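Local coordinates for imelysin-like protein (Psychrobacter arcticus, PDB 3PF0) that is of unknown function but belongs to the imelysin-like family, whose members include putative metallopeptidases, at residues A[141-146]-A[172-177]; A[82-87]-A[95-100]; A[259-264]-A[270-275]. One frame throughout, in Å; residues are numbered along the deposited sequence.

Contact 1 (A[141-146]-A[172-177]); sequences GGVADL and EEALYA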
loop_
_atom_site.group_PDB
_atom_site.type_symbol
_atom_site.label_atom_id
_atom_site.label_comp_id
_atom_site.label_asym_id
_atom_site.label_seq_id
_atom_site.Cartn_x
_atom_site.Cartn_y
_atom_site.Cartn_z
ATOM N N GLY A 141 1.627 16.119 15.684
ATOM C CA GLY A 141 1.965 17.490 16.057
ATOM C C GLY A 141 2.165 18.458 14.909
ATOM O O GLY A 141 1.773 19.628 15.004
ATOM N N GLY A 142 2.754 17.963 13.823
ATOM C CA GLY A 142 3.034 18.761 12.641
ATOM C C GLY A 142 1.815 19.248 11.883
ATOM O O GLY A 142 1.814 20.380 11.391
ATOM N N VAL A 143 0.781 18.391 11.755
ATOM C CA VAL A 143 -0.427 18.723 10.998
ATOM C C VAL A 143 -1.140 19.903 11.674
ATOM O O VAL A 143 -1.374 20.910 11.003
ATOM C CB VAL A 143 -1.344 17.489 10.764
ATOM C CG1 VAL A 143 -2.711 17.889 10.218
ATOM C CG2 VAL A 143 -0.673 16.490 9.827
ATOM N N ALA A 144 -1.404 19.821 12.996
ATOM C CA ALA A 144 -2.070 20.892 13.745
ATOM C C ALA A 144 -1.285 22.216 13.687
ATOM O O ALA A 144 -1.893 23.265 13.434
ATOM C CB ALA A 144 -2.292 20.467 15.192
ATOM N N ASP A 145 0.066 22.164 13.856
ATOM C CA ASP A 145 0.928 23.348 13.767
ATOM C C ASP A 145 0.789 24.006 12.410
ATOM O O ASP A 145 0.688 25.231 12.341
ATOM C CB ASP A 145 2.417 23.002 13.995
ATOM C CG ASP A 145 2.845 22.609 15.398
ATOM O OD1 ASP A 145 2.175 23.037 16.373
ATOM O OD2 ASP A 145 3.887 21.918 15.526
ATOM N N LEU A 146 0.774 23.188 11.329
ATOM C CA LEU A 146 0.669 23.662 9.953
ATOM C C LEU A 146 -0.677 24.360 9.697
ATOM O O LEU A 146 -0.685 25.410 9.059
ATOM C CB LEU A 146 0.883 22.501 8.955
ATOM C CG LEU A 146 0.917 22.876 7.467
ATOM C CD1 LEU A 146 2.248 23.445 7.069
ATOM C CD2 LEU A 146 0.592 21.699 6.602
ATOM N N GLU A 172 -5.619 11.633 7.556
ATOM C CA GLU A 172 -6.176 10.824 8.628
ATOM C C GLU A 172 -6.252 11.622 9.916
ATOM O O GLU A 172 -7.295 11.637 10.584
ATOM C CB GLU A 172 -5.314 9.578 8.840
ATOM C CG GLU A 172 -5.871 8.654 9.917
ATOM C CD GLU A 172 -4.976 7.504 10.318
ATOM O OE1 GLU A 172 -3.801 7.473 9.887
ATOM O OE2 GLU A 172 -5.456 6.625 11.066
ATOM N N GLU A 173 -5.142 12.298 10.241
ATOM C CA GLU A 173 -4.984 13.117 11.424
ATOM C C GLU A 173 -5.962 14.286 11.397
ATOM O O GLU A 173 -6.611 14.532 12.410
ATOM C CB GLU A 173 -3.527 13.604 11.542
ATOM C CG GLU A 173 -3.206 14.326 12.842
ATOM C CD GLU A 173 -3.614 13.606 14.116
ATOM O OE1 GLU A 173 -2.981 12.579 14.447
ATOM O OE2 GLU A 173 -4.578 14.059 14.776
ATOM N N ALA A 174 -6.074 15.001 10.257
ATOM C CA ALA A 174 -6.977 16.148 10.150
ATOM C C ALA A 174 -8.458 15.730 10.241
ATOM O O ALA A 174 -9.243 16.448 10.865
ATOM C CB ALA A 174 -6.730 16.895 8.859
ATOM N N LEU A 175 -8.825 14.563 9.666
ATOM C CA LEU A 175 -10.219 14.075 9.695
ATOM C C LEU A 175 -10.627 13.454 11.047
ATOM O O LEU A 175 -11.817 13.468 11.389
ATOM C CB LEU A 175 -10.476 13.073 8.559
ATOM C CG LEU A 175 -10.470 13.680 7.150
ATOM C CD1 LEU A 175 -10.387 12.604 6.099
ATOM C CD2 LEU A 175 -11.680 14.581 6.915
ATOM N N TYR A 176 -9.655 12.950 11.825
ATOM C CA TYR A 176 -9.940 12.314 13.111
ATOM C C TYR A 176 -9.536 13.132 14.346
ATOM O O TYR A 176 -9.736 12.649 15.464
ATOM C CB TYR A 176 -9.270 10.948 13.166
ATOM C CG TYR A 176 -10.070 9.899 12.443
ATOM C CD1 TYR A 176 -9.912 9.693 11.076
ATOM C CD2 TYR A 176 -11.030 9.143 13.112
ATOM C CE1 TYR A 176 -10.678 8.751 10.395
ATOM C CE2 TYR A 176 -11.785 8.184 12.446
ATOM C CZ TYR A 176 -11.609 7.994 11.087
ATOM O OH TYR A 176 -12.358 7.051 10.439
ATOM N N ALA A 177 -9.025 14.366 14.162
ATOM C CA ALA A 177 -8.604 15.249 15.262
ATOM C C ALA A 177 -9.778 15.654 16.138
ATOM O O ALA A 177 -9.616 15.775 17.357
ATOM C CB ALA A 177 -7.933 16.502 14.710
#

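Contact 2 (A[82-87]-A[95-100]); sequences QKHCQK and LQALRD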
loop_
_atom_site.group_PDB
_atom_site.type_symbol
_atom_site.label_atom_id
_atom_site.label_comp_id
_atom_site.label_asym_id
_atom_site.label_seq_id
_atom_site.Cartn_x
_atom_site.Cartn_y
_atom_site.Cartn_z
ATOM N N GLN A 82 -14.409 19.433 -1.080
ATOM C CA GLN A 82 -14.711 20.711 -1.736
ATOM C C GLN A 82 -16.225 21.021 -1.632
ATOM O O GLN A 82 -16.604 22.171 -1.403
ATOM C CB GLN A 82 -14.248 20.671 -3.207
ATOM C CG GLN A 82 -14.587 21.916 -4.022
ATOM C CD GLN A 82 -14.028 21.830 -5.416
ATOM O OE1 GLN A 82 -14.706 21.398 -6.355
ATOM N NE2 GLN A 82 -12.773 22.240 -5.581
ATOM N N LYS A 83 -17.071 20.000 -1.797
ATOM C CA LYS A 83 -18.521 20.163 -1.710
ATOM C C LYS A 83 -18.974 20.474 -0.266
ATOM O O LYS A 83 -19.641 21.490 -0.042
ATOM C CB LYS A 83 -19.240 18.910 -2.238
ATOM C CG LYS A 83 -19.323 18.870 -3.749
ATOM C CD LYS A 83 -19.845 17.530 -4.259
ATOM C CE LYS A 83 -20.253 17.623 -5.716
ATOM N NZ LYS A 83 -19.151 18.134 -6.585
ATOM N N HIS A 84 -18.586 19.627 0.708
ATOM C CA HIS A 84 -19.026 19.789 2.098
ATOM C C HIS A 84 -18.436 21.022 2.795
ATOM O O HIS A 84 -19.128 21.624 3.612
ATOM C CB HIS A 84 -18.746 18.520 2.929
ATOM C CG HIS A 84 -19.482 17.298 2.452
ATOM N ND1 HIS A 84 -20.743 17.384 1.858
ATOM C CD2 HIS A 84 -19.119 15.996 2.511
ATOM C CE1 HIS A 84 -21.086 16.143 1.561
ATOM N NE2 HIS A 84 -20.150 15.270 1.945
ATOM N N CYS A 85 -17.202 21.425 2.449
ATOM C CA CYS A 85 -16.550 22.563 3.100
ATOM C C CYS A 85 -17.148 23.938 2.727
ATOM O O CYS A 85 -16.882 24.914 3.429
ATOM C CB CYS A 85 -15.043 22.513 2.902
ATOM S SG CYS A 85 -14.253 21.204 3.878
ATOM N N GLN A 86 -18.069 23.980 1.750
ATOM C CA GLN A 86 -18.833 25.177 1.409
ATOM C C GLN A 86 -19.828 25.515 2.552
ATOM O O GLN A 86 -20.218 26.676 2.708
ATOM C CB GLN A 86 -19.567 24.981 0.080
ATOM C CG GLN A 86 -18.667 25.215 -1.123
ATOM C CD GLN A 86 -19.413 25.058 -2.421
ATOM O OE1 GLN A 86 -19.288 24.040 -3.116
ATOM N NE2 GLN A 86 -20.197 26.068 -2.784
ATOM N N LYS A 87 -20.206 24.503 3.360
ATOM C CA LYS A 87 -21.103 24.654 4.510
ATOM C C LYS A 87 -20.337 24.322 5.820
ATOM O O LYS A 87 -20.808 23.535 6.644
ATOM C CB LYS A 87 -22.372 23.789 4.347
ATOM C CG LYS A 87 -23.250 24.178 3.156
ATOM C CD LYS A 87 -24.424 23.222 2.972
ATOM C CE LYS A 87 -25.156 23.471 1.674
ATOM N NZ LYS A 87 -26.384 22.636 1.557
ATOM N N LEU A 95 -19.021 14.673 7.751
ATOM C CA LEU A 95 -17.687 14.300 8.241
ATOM C C LEU A 95 -17.476 12.780 8.154
ATOM O O LEU A 95 -16.373 12.354 7.809
ATOM C CB LEU A 95 -17.414 14.800 9.674
ATOM C CG LEU A 95 -16.016 14.456 10.248
ATOM C CD1 LEU A 95 -14.869 15.109 9.451
ATOM C CD2 LEU A 95 -15.925 14.808 11.700
ATOM N N GLN A 96 -18.528 11.973 8.429
ATOM C CA GLN A 96 -18.422 10.512 8.346
ATOM C C GLN A 96 -18.135 10.073 6.898
ATOM O O GLN A 96 -17.294 9.202 6.691
ATOM C CB GLN A 96 -19.666 9.801 8.906
ATOM C CG GLN A 96 -19.391 8.347 9.355
ATOM C CD GLN A 96 -18.163 8.187 10.242
ATOM O OE1 GLN A 96 -18.020 8.834 11.298
ATOM N NE2 GLN A 96 -17.234 7.327 9.815
ATOM N N ALA A 97 -18.789 10.713 5.917
ATOM C CA ALA A 97 -18.587 10.453 4.495
ATOM C C ALA A 97 -17.121 10.745 4.108
ATOM O O ALA A 97 -16.519 9.964 3.370
ATOM C CB ALA A 97 -19.546 11.302 3.664
ATOM N N LEU A 98 -16.534 11.826 4.656
ATOM C CA LEU A 98 -15.119 12.164 4.399
ATOM C C LEU A 98 -14.177 11.108 5.004
ATOM O O LEU A 98 -13.192 10.719 4.374
ATOM C CB LEU A 98 -14.754 13.566 4.920
ATOM C CG LEU A 98 -15.363 14.772 4.182
ATOM C CD1 LEU A 98 -14.818 16.068 4.727
ATOM C CD2 LEU A 98 -15.105 14.715 2.687
ATOM N N ARG A 99 -14.512 10.623 6.198
ATOM C CA ARG A 99 -13.745 9.593 6.912
ATOM C C ARG A 99 -13.827 8.243 6.186
ATOM O O ARG A 99 -12.813 7.562 6.055
ATOM C CB ARG A 99 -14.245 9.452 8.353
ATOM C CG ARG A 99 -13.818 10.614 9.236
ATOM C CD ARG A 99 -14.435 10.468 10.605
ATOM N NE ARG A 99 -14.001 11.527 11.514
ATOM C CZ ARG A 99 -14.337 11.585 12.797
ATOM N NH1 ARG A 99 -15.103 10.646 13.332
ATOM N NH2 ARG A 99 -13.895 12.577 13.560
ATOM N N ASP A 100 -15.024 7.881 5.693
ATOM C CA ASP A 100 -15.250 6.643 4.951
ATOM C C ASP A 100 -14.470 6.640 3.645
ATOM O O ASP A 100 -13.850 5.632 3.325
ATOM C CB ASP A 100 -16.750 6.441 4.673
ATOM C CG ASP A 100 -17.582 6.148 5.908
ATOM O OD1 ASP A 100 -16.988 5.921 6.989
ATOM O OD2 ASP A 100 -18.826 6.177 5.801
#

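Contact 3 (A[259-264]-A[270-275]); sequences HLPAAT and AIINAK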
loop_
_atom_site.group_PDB
_atom_site.type_symbol
_atom_site.label_atom_id
_atom_site.label_comp_id
_atom_site.label_asym_id
_atom_site.label_seq_id
_atom_site.Cartn_x
_atom_site.Cartn_y
_atom_site.Cartn_z
ATOM N N HIS A 259 3.593 2.340 15.005
ATOM C CA HIS A 259 2.141 2.209 15.089
ATOM C C HIS A 259 1.607 1.361 13.955
ATOM O O HIS A 259 2.266 1.204 12.926
ATOM C CB HIS A 259 1.474 3.604 15.063
ATOM C CG HIS A 259 2.172 4.619 15.916
ATOM N ND1 HIS A 259 1.841 4.792 17.253
ATOM C CD2 HIS A 259 3.216 5.432 15.614
ATOM C CE1 HIS A 259 2.675 5.713 17.713
ATOM N NE2 HIS A 259 3.528 6.123 16.767
ATOM N N LEU A 260 0.418 0.793 14.153
ATOM C CA LEU A 260 -0.266 0.031 13.123
ATOM C C LEU A 260 -0.668 0.977 12.001
ATOM O O LEU A 260 -0.934 2.148 12.288
ATOM C CB LEU A 260 -1.534 -0.610 13.708
ATOM C CG LEU A 260 -1.409 -1.915 14.455
ATOM C CD1 LEU A 260 -2.503 -2.022 15.443
ATOM C CD2 LEU A 260 -1.521 -3.092 13.518
ATOM N N PRO A 261 -0.802 0.534 10.737
ATOM C CA PRO A 261 -1.339 1.457 9.720
ATOM C C PRO A 261 -2.782 1.832 10.107
ATOM O O PRO A 261 -3.456 1.018 10.744
ATOM C CB PRO A 261 -1.242 0.654 8.420
ATOM C CG PRO A 261 -1.232 -0.763 8.837
ATOM C CD PRO A 261 -0.587 -0.822 10.188
ATOM N N ALA A 262 -3.216 3.086 9.823
ATOM C CA ALA A 262 -4.539 3.635 10.181
ATOM C C ALA A 262 -4.837 3.498 11.699
ATOM O O ALA A 262 -5.964 3.170 12.092
ATOM C CB ALA A 262 -5.647 2.980 9.353
ATOM N N ALA A 263 -3.823 3.791 12.544
ATOM C CA ALA A 263 -3.918 3.715 14.001
ATOM C C ALA A 263 -4.926 4.714 14.577
ATOM O O ALA A 263 -5.661 4.354 15.497
ATOM C CB ALA A 263 -2.551 3.946 14.634
ATOM N N THR A 264 -4.940 5.965 14.068
ATOM C CA THR A 264 -5.836 7.020 14.559
ATOM C C THR A 264 -7.284 6.703 14.157
ATOM O O THR A 264 -8.188 6.850 14.978
ATOM C CB THR A 264 -5.366 8.385 14.039
ATOM O OG1 THR A 264 -4.006 8.581 14.435
ATOM C CG2 THR A 264 -6.204 9.523 14.575
ATOM N N ALA A 270 -8.536 -3.303 7.835
ATOM C CA ALA A 270 -8.840 -2.925 6.455
ATOM C C ALA A 270 -7.568 -2.709 5.616
ATOM O O ALA A 270 -7.566 -3.051 4.435
ATOM C CB ALA A 270 -9.699 -1.669 6.430
ATOM N N ILE A 271 -6.492 -2.160 6.223
ATOM C CA ILE A 271 -5.222 -1.920 5.524
ATOM C C ILE A 271 -4.508 -3.261 5.258
ATOM O O ILE A 271 -4.088 -3.497 4.127
ATOM C CB ILE A 271 -4.311 -0.898 6.277
ATOM C CG1 ILE A 271 -5.068 0.425 6.595
ATOM C CG2 ILE A 271 -3.016 -0.615 5.499
ATOM C CD1 ILE A 271 -5.764 1.148 5.345
ATOM N N ILE A 272 -4.417 -4.149 6.275
ATOM C CA ILE A 272 -3.761 -5.461 6.143
ATOM C C ILE A 272 -4.516 -6.334 5.112
ATOM O O ILE A 272 -3.880 -6.991 4.294
ATOM C CB ILE A 272 -3.591 -6.160 7.527
ATOM C CG1 ILE A 272 -2.766 -5.280 8.518
ATOM C CG2 ILE A 272 -2.982 -7.569 7.403
ATOM C CD1 ILE A 272 -1.347 -4.766 8.045
ATOM N N ASN A 273 -5.862 -6.294 5.134
ATOM C CA ASN A 273 -6.745 -7.017 4.220
ATOM C C ASN A 273 -6.528 -6.574 2.763
ATOM O O ASN A 273 -6.406 -7.429 1.881
ATOM C CB ASN A 273 -8.198 -6.797 4.638
ATOM C CG ASN A 273 -9.198 -7.700 3.978
ATOM O OD1 ASN A 273 -9.157 -8.930 4.112
ATOM N ND2 ASN A 273 -10.157 -7.095 3.300
ATOM N N ALA A 274 -6.442 -5.258 2.514
ATOM C CA ALA A 274 -6.211 -4.713 1.171
ATOM C C ALA A 274 -4.869 -5.207 0.612
ATOM O O ALA A 274 -4.809 -5.622 -0.545
ATOM C CB ALA A 274 -6.245 -3.189 1.203
ATOM N N LYS A 275 -3.818 -5.240 1.462
ATOM C CA LYS A 275 -2.492 -5.716 1.071
ATOM C C LYS A 275 -2.521 -7.217 0.792
ATOM O O LYS A 275 -1.973 -7.645 -0.225
ATOM C CB LYS A 275 -1.439 -5.379 2.138
ATOM C CG LYS A 275 -1.191 -3.883 2.265
ATOM C CD LYS A 275 0.014 -3.569 3.129
ATOM C CE LYS A 275 0.375 -2.120 2.957
ATOM N NZ LYS A 275 1.839 -1.916 3.008
#

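Contact 1 (A[141-146]-A[172-177])
A chi1 of 169° swings Val143 CG1 to the far side of CB from the amide nitrogen, and the valine faces helix 167-176, while Glu173 sends CG away from its own backbone N (chi1 -173°) to lie over the branch point of the valine. This is plain helix-helix packing within the all-helical imelysin-like fold, between a turn of helix 138-149 and residues 172-174 of helix 167-176. The two backbones come nearest at Val143 and Ala174, whose CA atoms are 7.1 Å apart, and Val143 meets the side chains of both Glu173 and Ala174.

The methylene rather than the carboxylate of Glu173 does the touching. Its CG sits 4.2 Å from Val143 CB, on the methine side of that carbon and not in the fork between the two methyls. Beyond CG the carboxylate turns aside instead of running on across the valine; OE1 makes a weak hydrogen bond to His140 ND1, just before the 141-146 segment. The glutamate thus offers an apolar stem to Val143 and a polar end to the start of the neighbouring helix, which suits its partly exposed position at the border of a buried patch.

Tyr188 of helix 183-214 packs on both Val143 and Ala174 and joins the two helices to a third, and Val189 of the same helix also lies against Ala174. Glu172, one residue earlier, uses OE2 to accept a hydrogen bond from Ala265 N. Contact between the segments is slight, 102 Å² on both sides together, and wholly van der Waals in character. At its apolar end, Val143 CG1 meets the methyl of Ala174, CB, at 4.4 Å.

Contact 2 (A[82-87]-A[95-100])
The turn of a helical hairpin, where helix 48-84 gives way to helix 92-112, is closed by His84 packing on Ala97 and Leu98. The His84 side chain leaves its backbone with CG anti to the carbonyl carbon (chi1 -62°), which carries the imidazole across to the second helix. There the ring is approached obliquely by two methyls from successive residues: Leu98 CD2 lies 4.2 Å from His84 CD2, and Ala97 CB is 4.4 Å from His84 NE2.

Leu98 is buried, and it also packs on Leu80 and Ala81 of the first helix, as well as on Leu175 of helix 167-176. Next to the histidine, Cys85 is bonded through SG to Cys186, so a disulfide ties the chain just beside His84 to helix 183-214. Away from the interface, Gln96 NE2 donates to Asp100 OD1 at 3.2 Å, a fairly straight bond (161°) that spans one turn of the second helix; OD1 is met from above the carboxylate plane.

Across the hairpin, His84 touches the second helix through van der Waals packing with two methyls, and the nearby disulfide binds the 82-87 segment to helix 183-214, not to helix 92-112.

Contact 3 (A[259-264]-A[270-275])
Pro261 pushes the CB-CG corner of its ring into the side of helix 268-283, where two consecutive isoleucines leave a hollow. One wall of it is the CG2 methyl of Ile271, the other the CD1 methyl of Ile272, and Pro261 CG enters between them, 3.8 Å from the first and 4.1 Å from the second. The closest approach is 3.6 Å, from Pro261 CB to Ile271 CG2, and Pro261 CG stands 4.0 Å from Ile271 CB. The side chains of Pro261 and Ile271 slide past each other in opposite directions, so the proline corner lies alongside the isoleucine. On the other side of the branch, Ile271 CG1 meets the methyl of Ala262, with CB 3.8 Å away. This division of labour follows from the first torsion of Ile271 (chi1 -53°), which sets CG2 anti to the backbone N, where it faces the proline, and leaves CG1 beside that N for the alanine. The two arms of the branch are thus shared by two consecutive residues.

Those two residues are the central pair of a type II beta turn from Leu260 to Ala263, in the loop that leads from helix 225-250 into helix 268-283 of the all-helical fold. Ala262 takes the left-handed backbone conformation expected at the third position of such a turn (phi 54°), and its methyl still points at the helix. Ile272 starts off to one side, but its end returns toward the turn. Around this site, Pro261 also packs on Tyr132 and on Ala245 of helix 225-250, while Ala262 touches Trp102 and Ile271 touches Ala106, both from helix 92-112.

Overall arrangement
From the N terminus, contact 2 comes first and closes the seven-residue connection between segments 82-87 and 95-100. Contact 1 then closes a longer excursion, 25 residues between segments 141-146 and 172-177, and contact 3 closes the five residues between segments 259-264 and 270-275. The three follow in series; none nests in or crosses another. Contact 1 nevertheless lies against both others: Leu175 O probably accepts a hydrogen bond from Arg99 NE of contact 2 (2.9 Å), and Tyr176 CB packs 3.7 Å from Thr264 CG2 of contact 3. Contacts 2 and 3 stay apart, their nearest atoms about 8 Å from each other, so helix 167-176 links them.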